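Local coordinates for putative capsular polysaccharide biosynthesis protein (Streptococcus pneumoniae serotype 4, PDB 6EWJ) that probably acts as a pyridoxal phosphate-dependent sugar aminotransferase in pneumococcal teichoic acid biosynthesis, at residues A[85-95]-A[350-360]. Sequence-based numbering, arbitrary orientation.
Sequences VPAMTYTASCS and HYKPLPLLTAY
L354 plugs the arch formed by 85-95 between the end of strand 82-86 and the helix that follows. Its branches part there: CD1 lies 3.7 Å from C94 CB and almost as close to T89 CG2, while CD2 packs on T89 O and the CA of T91. The backbone fixes this plug, since L354 N donates a nearly straight bond (162°) to A87 O over 2.9 Å. Beyond it, M106 of strand 103-107 closes the apolar cluster. Y360 comes in roughly perpendicular to the T91 side chain, its OH sharing a 2.7 Å hydrogen bond with T91 OG1 near the ring plane; C94 SG approaches the same ring obliquely, 3.6 Å from CE1.

The seam between L354 and Y351 is looser: one water donates to both T89 O and K352 O, and Y90 lies at the partly exposed rim, its ring oblique to that of Y351 with planes at 35°. The Y351 ring itself is packed on both faces, by T89 C and Y90 N over one and H350 CB over the other. M88 folds back on itself, setting SD at the edge of this ring and CE against Y351 O and P353 CG. K352 turns away to a salt bridge with E254 of the second subunit. Following a cis peptide, Y351 reaches H179; both contact pyridoxal phosphate when it is bound, though this apo chain lacks it, placing the contact at the cofactor site of a DegT/DnrJ/EryC1-family aminotransferase, beside its dimer interface.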
ATOM      1  N   VAL A  85      -5.357  22.846  -3.616  1.00 20.71           N
ATOM      2  CA  VAL A  85      -5.492  21.983  -4.766  1.00 20.11           C
ATOM      3  C   VAL A  85      -6.450  22.626  -5.778  1.00 20.64           C
ATOM      4  O   VAL A  85      -7.337  23.371  -5.386  1.00 20.48           O
ATOM      5  CB  VAL A  85      -6.066  20.607  -4.432  1.00 20.04           C
ATOM      6  CG1 VAL A  85      -5.115  19.872  -3.533  1.00 20.01           C
ATOM      7  CG2 VAL A  85      -7.448  20.678  -3.752  1.00 19.99           C
ATOM      8  N   PRO A  86      -6.309  22.288  -7.070  1.00 20.52           N
ATOM      9  CA  PRO A  86      -7.336  22.738  -8.000  1.00 20.87           C
ATOM     10  C   PRO A  86      -8.677  22.090  -7.771  1.00 21.25           C
ATOM     11  O   PRO A  86      -8.742  20.949  -7.290  1.00 20.41           O
ATOM     12  CB  PRO A  86      -6.777  22.342  -9.366  1.00 20.75           C
ATOM     13  CG  PRO A  86      -5.313  22.028  -9.170  1.00 20.34           C
ATOM     14  CD  PRO A  86      -5.230  21.554  -7.745  1.00 20.13           C
ATOM     15  N   ALA A  87      -9.742  22.837  -8.103  1.00 21.44           N
ATOM     16  CA  ALA A  87     -11.109  22.319  -8.070  1.00 21.87           C
ATOM     17  C   ALA A  87     -11.320  21.277  -9.172  1.00 22.15           C
ATOM     18  O   ALA A  87     -12.150  20.359  -9.011  1.00 21.61           O
ATOM     19  CB  ALA A  87     -12.101  23.452  -8.170  1.00 22.93           C
ATOM     20  N   MET A  88     -10.484  21.344 -10.224  1.00 22.41           N
ATOM     21  CA  MET A  88     -10.519  20.452 -11.361  1.00 23.47           C
ATOM     22  C   MET A  88      -9.320  19.527 -11.266  1.00 23.06           C
ATOM     23  O   MET A  88      -8.220  19.821 -11.748  1.00 21.85           O
ATOM     24  CB  MET A  88     -10.498  21.259 -12.672  1.00 26.33           C
ATOM     25  CG  MET A  88     -10.217  20.454 -13.965  1.00 27.88           C
ATOM     26  SD  MET A  88     -11.384  19.107 -14.164  1.00 27.96           S
ATOM     27  CE  MET A  88     -12.884  20.061 -14.161  1.00 29.39           C
ATOM     28  N   THR A  89      -9.522  18.387 -10.595  1.00 22.11           N
ATOM     29  CA  THR A  89      -8.513  17.329 -10.551  1.00 22.58           C
ATOM     30  C   THR A  89      -9.153  16.003 -10.121  1.00 21.71           C
ATOM     31  O   THR A  89     -10.343  15.939  -9.837  1.00 20.90           O
ATOM     32  CB  THR A  89      -7.356  17.670  -9.606  1.00 23.06           C
ATOM     33  OG1 THR A  89      -6.321  16.680  -9.739  1.00 23.38           O
ATOM     34  CG2 THR A  89      -7.799  17.747  -8.171  1.00 23.49           C
ATOM     35  N   TYR A  90      -8.337  14.941 -10.140  1.00 21.62           N
ATOM     36  CA  TYR A  90      -8.756  13.650  -9.684  1.00 21.65           C
ATOM     37  C   TYR A  90      -8.855  13.617  -8.150  1.00 20.46           C
ATOM     38  O   TYR A  90      -8.072  14.290  -7.465  1.00 20.47           O
ATOM     39  CB  TYR A  90      -7.749  12.596 -10.157  1.00 22.60           C
ATOM     40  CG  TYR A  90      -8.173  11.159  -9.838  1.00 23.66           C
ATOM     41  CD1 TYR A  90      -9.391  10.637 -10.286  1.00 24.12           C
ATOM     42  CD2 TYR A  90      -7.302  10.295  -9.175  1.00 24.63           C
ATOM     43  CE1 TYR A  90      -9.770   9.312 -10.010  1.00 25.70           C
ATOM     44  CE2 TYR A  90      -7.685   8.975  -8.887  1.00 26.06           C
ATOM     45  CZ  TYR A  90      -8.912   8.495  -9.301  1.00 26.95           C
ATOM     46  OH  TYR A  90      -9.227   7.156  -9.030  1.00 31.76           O
ATOM     47  N   THR A  91      -9.780  12.819  -7.601  1.00 19.28           N
ATOM     48  CA  THR A  91      -9.948  12.784  -6.155  1.00 18.60           C
ATOM     49  C   THR A  91      -8.638  12.539  -5.350  1.00 19.11           C
ATOM     50  O   THR A  91      -8.470  13.109  -4.267  1.00 19.54           O
ATOM     51  CB  THR A  91     -11.002  11.745  -5.694  1.00 18.42           C
ATOM     52  OG1 THR A  91     -11.137  11.826  -4.278  1.00 17.75           O
ATOM     53  CG2 THR A  91     -10.656  10.321  -6.108  1.00 17.84           C
ATOM     54  N   ALA A  92      -7.772  11.654  -5.861  1.00 19.54           N
ATOM     55  CA  ALA A  92      -6.534  11.298  -5.188  1.00 19.91           C
ATOM     56  C   ALA A  92      -5.579  12.488  -4.882  1.00 21.37           C
ATOM     57  O   ALA A  92      -4.847  12.419  -3.881  1.00 22.58           O
ATOM     58  CB  ALA A  92      -5.829  10.245  -5.966  1.00 19.54           C
ATOM     59  N   SER A  93      -5.639  13.568  -5.676  1.00 21.94           N
ATOM     60  CA  SER A  93      -4.850  14.779  -5.376  1.00 23.51           C
ATOM     61  C   SER A  93      -5.281  15.394  -4.034  1.00 23.38           C
ATOM     62  O   SER A  93      -4.481  16.067  -3.400  1.00 25.55           O
ATOM     63  CB  SER A  93      -4.944  15.855  -6.496  1.00 24.23           C
ATOM     64  OG  SER A  93      -4.976  15.305  -7.817  1.00 25.61           O
ATOM     65  N   CYS A  94      -6.536  15.217  -3.665  1.00 22.65           N
ATOM     66  CA  CYS A  94      -7.152  15.856  -2.526  1.00 21.64           C
ATOM     67  C   CYS A  94      -7.343  14.967  -1.316  1.00 20.80           C
ATOM     68  O   CYS A  94      -7.204  15.426  -0.166  1.00 20.70           O
ATOM     69  CB  CYS A  94      -8.493  16.430  -2.968  1.00 22.48           C
ATOM     70  SG  CYS A  94      -9.184  17.631  -1.780  1.00 24.62           S
ATOM     71  N   SER A  95      -7.708  13.711  -1.557  1.00 19.20           N
ATOM     72  CA  SER A  95      -7.980  12.772  -0.482  1.00 19.05           C
ATOM     73  C   SER A  95      -6.809  12.616   0.476  1.00 18.52           C
ATOM     74  O   SER A  95      -7.006  12.495   1.680  1.00 19.47           O
ATOM     75  CB  SER A  95      -8.314  11.393  -1.040  1.00 18.72           C
ATOM     76  OG  SER A  95      -7.247  10.864  -1.775  1.00 17.65           O
ATOM     77  N   HIS A 350     -12.509  13.739 -17.872  1.00 21.38           N
ATOM     78  CA  HIS A 350     -11.516  14.179 -16.899  1.00 21.12           C
ATOM     79  C   HIS A 350     -11.693  15.684 -16.713  1.00 21.81           C
ATOM     80  O   HIS A 350     -11.242  16.470 -17.583  1.00 21.94           O
ATOM     81  CB  HIS A 350     -10.108  13.916 -17.397  1.00 21.19           C
ATOM     82  CG  HIS A 350      -9.804  12.476 -17.652  1.00 20.75           C
ATOM     83  ND1 HIS A 350     -10.186  11.845 -18.808  1.00 21.11           N
ATOM     84  CD2 HIS A 350      -9.207  11.541 -16.889  1.00 20.85           C
ATOM     85  CE1 HIS A 350      -9.800  10.586 -18.770  1.00 20.94           C
ATOM     86  NE2 HIS A 350      -9.232  10.364 -17.598  1.00 21.25           N
ATOM     87  N   TYR A 351     -12.346  16.135 -15.648  1.00 22.01           N
ATOM     88  CA  TYR A 351     -12.973  15.333 -14.577  1.00 21.86           C
ATOM     89  C   TYR A 351     -14.171  16.084 -14.073  1.00 22.50           C
ATOM     90  O   TYR A 351     -14.337  17.256 -14.336  1.00 22.34           O
ATOM     91  CB  TYR A 351     -12.086  15.223 -13.363  1.00 21.78           C
ATOM     92  CG  TYR A 351     -10.777  14.496 -13.499  1.00 21.41           C
ATOM     93  CD1 TYR A 351     -10.714  13.130 -13.334  1.00 21.16           C
ATOM     94  CD2 TYR A 351      -9.578  15.193 -13.767  1.00 21.46           C
ATOM     95  CE1 TYR A 351      -9.491  12.444 -13.428  1.00 21.20           C
ATOM     96  CE2 TYR A 351      -8.357  14.498 -13.855  1.00 21.50           C
ATOM     97  CZ  TYR A 351      -8.336  13.112 -13.675  1.00 20.95           C
ATOM     98  OH  TYR A 351      -7.110  12.375 -13.754  1.00 20.81           O
ATOM     99  N   LYS A 352     -15.035  15.376 -13.338  1.00 23.15           N
ATOM    100  CA  LYS A 352     -15.980  16.022 -12.473  1.00 23.38           C
ATOM    101  C   LYS A 352     -15.177  16.869 -11.522  1.00 22.14           C
ATOM    102  O   LYS A 352     -14.230  16.378 -10.960  1.00 23.08           O
ATOM    103  CB  LYS A 352     -16.718  14.990 -11.622  1.00 24.15           C
ATOM    104  CG  LYS A 352     -17.742  14.219 -12.368  1.00 25.25           C
ATOM    105  CD  LYS A 352     -18.668  13.512 -11.368  1.00 25.74           C
ATOM    106  CE  LYS A 352     -19.824  12.907 -12.087  1.00 27.07           C
ATOM    107  NZ  LYS A 352     -20.646  12.057 -11.159  1.00 27.36           N
ATOM    108  N   PRO A 353     -15.552  18.149 -11.315  1.00 21.30           N
ATOM    109  CA  PRO A 353     -14.829  18.936 -10.348  1.00 20.23           C
ATOM    110  C   PRO A 353     -15.093  18.305  -8.972  1.00 19.74           C
ATOM    111  O   PRO A 353     -16.168  17.738  -8.751  1.00 19.77           O
ATOM    112  CB  PRO A 353     -15.510  20.306 -10.421  1.00 20.80           C
ATOM    113  CG  PRO A 353     -16.093  20.347 -11.780  1.00 21.41           C
ATOM    114  CD  PRO A 353     -16.531  18.953 -12.056  1.00 21.52           C
ATOM    115  N   LEU A 354     -14.126  18.423  -8.079  1.00 19.14           N
ATOM    116  CA  LEU A 354     -14.216  17.795  -6.751  1.00 18.76           C
ATOM    117  C   LEU A 354     -15.525  18.123  -6.012  1.00 19.43           C
ATOM    118  O   LEU A 354     -16.102  17.225  -5.467  1.00 18.86           O
ATOM    119  CB  LEU A 354     -13.012  18.161  -5.912  1.00 18.79           C
ATOM    120  CG  LEU A 354     -11.679  17.664  -6.528  1.00 18.23           C
ATOM    121  CD1 LEU A 354     -10.574  17.994  -5.548  1.00 18.36           C
ATOM    122  CD2 LEU A 354     -11.610  16.167  -6.824  1.00 17.80           C
ATOM    123  N   PRO A 355     -16.012  19.397  -6.088  1.00 19.76           N
ATOM    124  CA  PRO A 355     -17.246  19.765  -5.408  1.00 21.16           C
ATOM    125  C   PRO A 355     -18.478  19.053  -5.902  1.00 21.52           C
ATOM    126  O   PRO A 355     -19.446  19.084  -5.199  1.00 21.98           O
ATOM    127  CB  PRO A 355     -17.353  21.266  -5.656  1.00 21.28           C
ATOM    128  CG  PRO A 355     -15.947  21.705  -5.857  1.00 20.64           C
ATOM    129  CD  PRO A 355     -15.334  20.599  -6.621  1.00 19.99           C
ATOM    130  N   LEU A 356     -18.413  18.358  -7.056  1.00 21.80           N
ATOM    131  CA  LEU A 356     -19.553  17.524  -7.486  1.00 22.26           C
ATOM    132  C   LEU A 356     -19.645  16.203  -6.739  1.00 21.95           C
ATOM    133  O   LEU A 356     -20.707  15.621  -6.712  1.00 22.23           O
ATOM    134  CB  LEU A 356     -19.543  17.234  -8.988  1.00 22.64           C
ATOM    135  CG  LEU A 356     -19.931  18.358  -9.989  1.00 23.40           C
ATOM    136  CD1 LEU A 356     -20.064  17.790 -11.401  1.00 23.60           C
ATOM    137  CD2 LEU A 356     -21.216  19.030  -9.599  1.00 23.99           C
ATOM    138  N   LEU A 357     -18.540  15.769  -6.136  1.00 21.03           N
ATOM    139  CA  LEU A 357     -18.410  14.446  -5.521  1.00 20.37           C
ATOM    140  C   LEU A 357     -18.940  14.511  -4.084  1.00 20.48           C
ATOM    141  O   LEU A 357     -18.653  15.456  -3.343  1.00 20.61           O
ATOM    142  CB  LEU A 357     -16.971  13.985  -5.555  1.00 19.68           C
ATOM    143  CG  LEU A 357     -16.249  13.992  -6.918  1.00 19.53           C
ATOM    144  CD1 LEU A 357     -14.757  13.767  -6.716  1.00 18.81           C
ATOM    145  CD2 LEU A 357     -16.853  13.018  -7.939  1.00 19.53           C
ATOM    146  N   THR A 358     -19.743  13.527  -3.724  1.00 20.47           N
ATOM    147  CA  THR A 358     -20.290  13.430  -2.373  1.00 21.28           C
ATOM    148  C   THR A 358     -19.307  13.660  -1.234  1.00 20.96           C
ATOM    149  O   THR A 358     -19.600  14.417  -0.325  1.00 22.13           O
ATOM    150  CB  THR A 358     -21.005  12.059  -2.223  1.00 21.67           C
ATOM    151  OG1 THR A 358     -22.080  12.002  -3.181  1.00 21.42           O
ATOM    152  CG2 THR A 358     -21.508  11.769  -0.787  1.00 22.37           C
ATOM    153  N   ALA A 359     -18.131  13.056  -1.307  1.00 20.47           N
ATOM    154  CA  ALA A 359     -17.143  13.203  -0.257  1.00 20.86           C
ATOM    155  C   ALA A 359     -16.777  14.649   0.040  1.00 21.48           C
ATOM    156  O   ALA A 359     -16.603  15.020   1.202  1.00 21.77           O
ATOM    157  CB  ALA A 359     -15.888  12.414  -0.626  1.00 19.98           C
ATOM    158  N   TYR A 360     -16.653  15.466  -1.022  1.00 21.76           N
ATOM    159  CA  TYR A 360     -16.205  16.848  -0.871  1.00 22.44           C
ATOM    160  C   TYR A 360     -17.373  17.794  -0.626  1.00 24.32           C
ATOM    161  O   TYR A 360     -17.268  18.757   0.154  1.00 24.63           O
ATOM    162  CB  TYR A 360     -15.338  17.255  -2.076  1.00 21.98           C
ATOM    163  CG  TYR A 360     -14.133  16.335  -2.171  1.00 20.80           C
ATOM    164  CD1 TYR A 360     -13.184  16.349  -1.199  1.00 21.10           C
ATOM    165  CD2 TYR A 360     -14.026  15.372  -3.183  1.00 20.38           C
ATOM    166  CE1 TYR A 360     -12.079  15.484  -1.246  1.00 20.56           C
ATOM    167  CE2 TYR A 360     -12.928  14.489  -3.247  1.00 20.04           C
ATOM    168  CZ  TYR A 360     -11.955  14.552  -2.287  1.00 19.99           C
ATOM    169  OH  TYR A 360     -10.871  13.686  -2.289  1.00 19.26           O
TER
HETATM  170  O   HOH W   1     -12.515  14.498  -9.738  1.00 20.61           O